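4-phosphoerythronate dehydrogenase (Lactobacillus jensenii, PDB 4PRK) probably catalyses the NAD-dependent interconversion of pyruvate and D-lactate, as a member of the D-isomer-specific 2-hydroxyacid dehydrogenase family. Local coordinates at residues A4-S9 with D40-C45; K14-T19 with L27-E32. All coordinates share one frame; numbering follows the deposited sequence.

Contact 1: residues A4-S9 with D40-C45; sequences AVFSPS and DQVADC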
loop_
_atom_site.group_PDB
_atom_site.type_symbol
_atom_site.label_atom_id
_atom_site.label_comp_id
_atom_site.label_asym_id
_atom_site.label_seq_id
_atom_site.Cartn_x
_atom_site.Cartn_y
_atom_site.Cartn_z
ATOM N N ALA A 4 16.722 -38.210 5.705
ATOM C CA ALA A 4 16.613 -38.676 4.336
ATOM C C ALA A 4 15.596 -37.850 3.574
ATOM O O ALA A 4 14.540 -37.545 4.093
ATOM C CB ALA A 4 16.247 -40.142 4.296
ATOM N N VAL A 5 15.927 -37.499 2.342
ATOM C CA VAL A 5 15.044 -36.739 1.487
ATOM C C VAL A 5 14.740 -37.548 0.244
ATOM O O VAL A 5 15.615 -37.814 -0.554
ATOM C CB VAL A 5 15.715 -35.434 1.055
ATOM C CG1 VAL A 5 14.838 -34.665 0.090
ATOM C CG2 VAL A 5 16.053 -34.599 2.271
ATOM N N PHE A 6 13.475 -37.873 0.050
ATOM C CA PHE A 6 13.089 -38.754 -1.026
ATOM C C PHE A 6 12.606 -37.988 -2.222
ATOM O O PHE A 6 11.821 -37.083 -2.090
ATOM C CB PHE A 6 12.021 -39.719 -0.544
ATOM C CG PHE A 6 12.543 -40.739 0.412
ATOM C CD1 PHE A 6 12.548 -40.491 1.765
ATOM C CD2 PHE A 6 13.071 -41.924 -0.049
ATOM C CE1 PHE A 6 13.045 -41.419 2.643
ATOM C CE2 PHE A 6 13.572 -42.860 0.827
ATOM C CZ PHE A 6 13.558 -42.605 2.171
ATOM N N SER A 7 13.086 -38.365 -3.393
ATOM C CA SER A 7 12.608 -37.764 -4.618
ATOM C C SER A 7 12.720 -36.243 -4.690
ATOM O O SER A 7 11.740 -35.549 -4.905
ATOM C CB SER A 7 11.173 -38.191 -4.864
ATOM O OG SER A 7 10.725 -37.732 -6.112
ATOM N N PRO A 8 13.904 -35.703 -4.476
ATOM C CA PRO A 8 14.010 -34.246 -4.649
ATOM C C PRO A 8 13.856 -33.747 -6.095
ATOM O O PRO A 8 14.258 -34.414 -7.031
ATOM C CB PRO A 8 15.399 -33.931 -4.123
ATOM C CG PRO A 8 16.200 -35.082 -4.535
ATOM C CD PRO A 8 15.324 -36.210 -4.131
ATOM N N SER A 9 13.258 -32.572 -6.249
ATOM C CA SER A 9 13.242 -31.868 -7.496
ATOM C C SER A 9 14.634 -31.364 -7.744
ATOM O O SER A 9 15.450 -31.286 -6.838
ATOM C CB SER A 9 12.323 -30.651 -7.424
ATOM O OG SER A 9 12.997 -29.528 -6.893
ATOM N N ASP A 40 15.457 -49.320 3.385
ATOM C CA ASP A 40 16.600 -49.656 4.223
ATOM C C ASP A 40 17.705 -48.593 4.208
ATOM O O ASP A 40 18.658 -48.677 4.963
ATOM C CB ASP A 40 17.160 -51.025 3.853
ATOM C CG ASP A 40 16.120 -52.109 3.913
ATOM O OD1 ASP A 40 15.282 -52.082 4.830
ATOM O OD2 ASP A 40 16.139 -52.992 3.037
ATOM N N GLN A 41 17.597 -47.639 3.295
ATOM C CA GLN A 41 18.473 -46.456 3.256
ATOM C C GLN A 41 18.151 -45.389 4.339
ATOM O O GLN A 41 18.896 -44.438 4.570
ATOM C CB GLN A 41 18.403 -45.869 1.857
ATOM C CG GLN A 41 18.347 -46.971 0.812
ATOM C CD GLN A 41 18.859 -46.545 -0.530
ATOM O OE1 GLN A 41 19.674 -45.623 -0.638
ATOM N NE2 GLN A 41 18.398 -47.232 -1.577
ATOM N N VAL A 42 17.032 -45.594 5.012
ATOM C CA VAL A 42 16.607 -44.776 6.133
ATOM C C VAL A 42 17.319 -45.191 7.398
ATOM O O VAL A 42 17.246 -44.530 8.412
ATOM C CB VAL A 42 15.105 -44.951 6.384
ATOM C CG1 VAL A 42 14.628 -43.980 7.444
ATOM C CG2 VAL A 42 14.340 -44.783 5.090
ATOM N N ALA A 43 18.034 -46.294 7.314
ATOM C CA ALA A 43 18.533 -46.989 8.483
ATOM C C ALA A 43 19.436 -46.107 9.320
ATOM O O ALA A 43 19.371 -46.147 10.538
ATOM C CB ALA A 43 19.269 -48.249 8.062
ATOM N N ASP A 44 20.256 -45.302 8.667
ATOM C CA ASP A 44 21.189 -44.437 9.369
ATOM C C ASP A 44 20.626 -43.034 9.532
ATOM O O ASP A 44 21.355 -42.089 9.778
ATOM C CB ASP A 44 22.564 -44.415 8.707
ATOM C CG ASP A 44 22.509 -44.085 7.242
ATOM O OD1 ASP A 44 21.423 -44.119 6.651
ATOM O OD2 ASP A 44 23.568 -43.796 6.669
ATOM N N CYS A 45 19.310 -42.928 9.442
ATOM C CA CYS A 45 18.635 -41.652 9.388
ATOM C C CYS A 45 17.776 -41.353 10.611
ATOM O O CYS A 45 17.080 -42.217 11.120
ATOM C CB CYS A 45 17.783 -41.583 8.126
ATOM S SG CYS A 45 18.704 -41.224 6.621
#

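Contact 2: residues K14-T19 with L27-E32; sequences KLVAAT and LKLIDE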
loop_
_atom_site.group_PDB
_atom_site.type_symbol
_atom_site.label_atom_id
_atom_site.label_comp_id
_atom_site.label_asym_id
_atom_site.label_seq_id
_atom_site.Cartn_x
_atom_site.Cartn_y
_atom_site.Cartn_z
ATOM N N LYS A 14 19.536 -28.097 -5.647
ATOM C CA LYS A 14 20.282 -26.877 -5.591
ATOM C C LYS A 14 20.328 -26.231 -4.252
ATOM O O LYS A 14 21.288 -25.571 -3.987
ATOM C CB LYS A 14 19.769 -25.897 -6.648
ATOM C CG LYS A 14 20.217 -26.333 -8.045
ATOM C CD LYS A 14 19.852 -25.325 -9.120
ATOM C CE LYS A 14 20.803 -25.363 -10.325
ATOM N NZ LYS A 14 20.636 -26.533 -11.213
ATOM N N LEU A 15 19.330 -26.385 -3.391
ATOM C CA LEU A 15 19.368 -25.723 -2.046
ATOM C C LEU A 15 20.041 -26.574 -0.997
ATOM O O LEU A 15 20.244 -26.142 0.120
ATOM C CB LEU A 15 17.964 -25.448 -1.519
ATOM C CG LEU A 15 17.041 -24.629 -2.416
ATOM C CD1 LEU A 15 15.669 -24.540 -1.779
ATOM C CD2 LEU A 15 17.639 -23.245 -2.655
ATOM N N VAL A 16 20.326 -27.812 -1.327
ATOM C CA VAL A 16 20.635 -28.769 -0.289
ATOM C C VAL A 16 21.771 -28.356 0.625
ATOM O O VAL A 16 21.710 -28.479 1.845
ATOM C CB VAL A 16 20.999 -30.105 -0.916
ATOM C CG1 VAL A 16 21.782 -30.948 0.080
ATOM C CG2 VAL A 16 19.726 -30.794 -1.335
ATOM N N ALA A 17 22.836 -27.915 0.013
ATOM C CA ALA A 17 24.033 -27.667 0.771
ATOM C C ALA A 17 23.761 -26.517 1.688
ATOM O O ALA A 17 24.209 -26.516 2.813
ATOM C CB ALA A 17 25.178 -27.360 -0.165
ATOM N N ALA A 18 23.033 -25.513 1.219
ATOM C CA ALA A 18 22.791 -24.332 2.064
ATOM C C ALA A 18 21.909 -24.726 3.253
ATOM O O ALA A 18 22.042 -24.181 4.349
ATOM C CB ALA A 18 22.133 -23.223 1.270
ATOM N N THR A 19 21.019 -25.689 3.030
ATOM C CA THR A 19 20.090 -26.089 4.075
ATOM C C THR A 19 20.847 -26.863 5.156
ATOM O O THR A 19 20.612 -26.676 6.372
ATOM C CB THR A 19 18.909 -26.883 3.480
ATOM O OG1 THR A 19 18.177 -26.032 2.574
ATOM C CG2 THR A 19 18.006 -27.352 4.579
ATOM N N LEU A 27 21.709 -34.017 4.903
ATOM C CA LEU A 27 20.560 -34.495 4.103
ATOM C C LEU A 27 20.960 -35.611 3.139
ATOM O O LEU A 27 21.650 -35.361 2.163
ATOM C CB LEU A 27 19.871 -33.353 3.286
ATOM C CG LEU A 27 19.201 -32.223 4.106
ATOM C CD1 LEU A 27 18.661 -31.099 3.231
ATOM C CD2 LEU A 27 18.116 -32.735 5.043
ATOM N N LYS A 28 20.446 -36.812 3.389
ATOM C CA LYS A 28 20.645 -37.944 2.487
ATOM C C LYS A 28 19.601 -38.014 1.388
ATOM O O LYS A 28 18.437 -38.412 1.631
ATOM C CB LYS A 28 20.639 -39.251 3.284
ATOM C CG LYS A 28 20.838 -40.520 2.459
ATOM C CD LYS A 28 21.499 -41.591 3.320
ATOM C CE LYS A 28 21.051 -43.004 2.982
ATOM N NZ LYS A 28 21.499 -43.916 4.082
ATOM N N LEU A 29 20.020 -37.692 0.162
ATOM C CA LEU A 29 19.050 -37.581 -0.916
ATOM C C LEU A 29 18.845 -38.857 -1.613
ATOM O O LEU A 29 19.776 -39.364 -2.136
ATOM C CB LEU A 29 19.492 -36.577 -1.953
ATOM C CG LEU A 29 19.053 -35.181 -1.537
ATOM C CD1 LEU A 29 19.622 -34.744 -0.185
ATOM C CD2 LEU A 29 19.451 -34.250 -2.665
ATOM N N ILE A 30 17.617 -39.336 -1.666
ATOM C CA ILE A 30 17.267 -40.476 -2.521
ATOM C C ILE A 30 16.405 -40.050 -3.745
ATOM O O ILE A 30 15.363 -39.360 -3.597
ATOM C CB ILE A 30 16.536 -41.556 -1.707
ATOM C CG1 ILE A 30 17.373 -41.966 -0.470
ATOM C CG2 ILE A 30 16.217 -42.747 -2.597
ATOM C CD1 ILE A 30 16.979 -41.282 0.831
ATOM N N ASP A 31 16.833 -40.471 -4.943
ATOM C CA ASP A 31 16.226 -40.010 -6.198
ATOM C C ASP A 31 14.768 -40.382 -6.284
ATOM O O ASP A 31 13.945 -39.595 -6.744
ATOM C CB ASP A 31 16.941 -40.586 -7.407
ATOM C CG ASP A 31 18.311 -40.035 -7.572
ATOM O OD1 ASP A 31 18.764 -39.256 -6.699
ATOM O OD2 ASP A 31 18.946 -40.366 -8.583
ATOM N N GLU A 32 14.445 -41.583 -5.826
ATOM C CA GLU A 32 13.085 -42.056 -5.892
ATOM C C GLU A 32 12.310 -41.836 -4.613
ATOM O O GLU A 32 12.880 -41.625 -3.522
ATOM C CB GLU A 32 13.029 -43.552 -6.290
ATOM C CG GLU A 32 12.732 -43.763 -7.767
ATOM C CD GLU A 32 11.719 -42.750 -8.270
ATOM O OE1 GLU A 32 12.136 -41.835 -9.016
ATOM O OE2 GLU A 32 10.531 -42.825 -7.862
#

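Contact 1: residues A4-S9 with D40-C45
Val42 meets Phe6 and Cys45 meets Ala4, two apolar pairs that bring the loop before strand 47-50 against strand 2-6. Segment 40-45 starts with the end of a 3-10 segment, Asp40 and Gln41, and makes its first contact one residue later.

At Val42 the chain comes against the aromatic ring. With chi1 at -173°, CG1 lies opposite the backbone N, and this rotation places CG2 beside that N, where it meets the ring. Val42 CG2 lies 3.7 Å from Phe6 CZ, in the plane of the ring, so the methyl abuts the far edge of the phenyl group and covers neither face. The two side chains run at about a right angle to each other. The first bond of the Phe6 side chain does not point at the loop, but the end of its ring comes near it; the same side chain also touches Ile30, Val48 and Leu50.

From Val42 the backbone folds into a type I turn, recorded by the 2.8 Å hydrogen bond from Cys45 N to Val42 O. Asp44, within the turn, forms salt bridges through OD1 to Lys28 NZ and through OD2 to Lys2 NZ.

The turn returns the chain to the strand at Cys45, whose CA stands 6.2 Å from the CA of Ala4. Its SG packs 3.6 Å from Ala4 CB, while the nearby Ala4 N is at 3.7 Å without a hydrogen bond to the sulfur. Ala4 bonds through its backbone to Gly47 and Leu49, so the contact packs the connection between strands 26-30 and 47-50 against the strand lying between them in the parallel alpha/beta sheet.

No hydrogen bond crosses between the segments, and all four touching residues are buried. The evidence therefore points to cohesion by dispersion and burial of apolar surface, with the charged groups of the loop paired elsewhere.

Contact 2: residues K14-T19 with L27-E32
Val16 and Leu29 lie alongside each other with their side chains running in opposite directions, so that Val16 CG2 rests against both branch ends of Leu29. Val16 CG2 is 3.7 Å from Leu29 CD2 and 4.1 Å from Leu29 CD1, which puts one methyl against the fork, closer to CD2. The other valine methyl, CG1, faces Leu27 more loosely, at 4.4 Å from Leu27 CD1.

One turn further along the helix, Thr19 meets Leu27 at a slant. Its chi1 of -63° sets CG2 opposite the backbone N, and this methyl approaches Leu27 CD1 to 4.0 Å. The same rotation leaves OG1 beside the backbone N, within hydrogen-bonding distance of both Leu15 O in the turn before and Glu309 OE2 on helix 301-319; Leu312 of that helix also touches both Thr19 and Leu27.

The axes of the segments 14-19 and 27-30 approach to 9.9 Å and run nearly antiparallel, at 163°. This is the layout of a beta-alpha-beta crossover, in which helix 10-23 links strands 2-6 and 26-30 and lies over one face of the parallel sheet.

With no hydrogen bond across the interface, helix and strand are joined by methyl-to-methyl packing, while the amphipathic Thr19 turns its carbon branch to the sheet and its hydroxyl toward oxygen acceptors away from Leu27.

Following the chain from the N terminus, strand 2-6 comes first, then helix 10-23 and strand 26-30; contact 2 closes the tight loop between the last two. The chain continues to 40-45, which returns to strand 2-6 and closes contact 1, so contact 2 is nested inside the loop of contact 1. Their centres lie about 10 Å apart, and the backbones join them directly: Ser7 N lies 2.5 Å from Ile30 O, a short but probable hydrogen bond. Both reach the five-stranded parallel sheet of order 2-1-3-4-5, consistent with the flavodoxin-like catalytic domain of this family: one packs the crossover helix on it, the other seats the connection into strand 47-50.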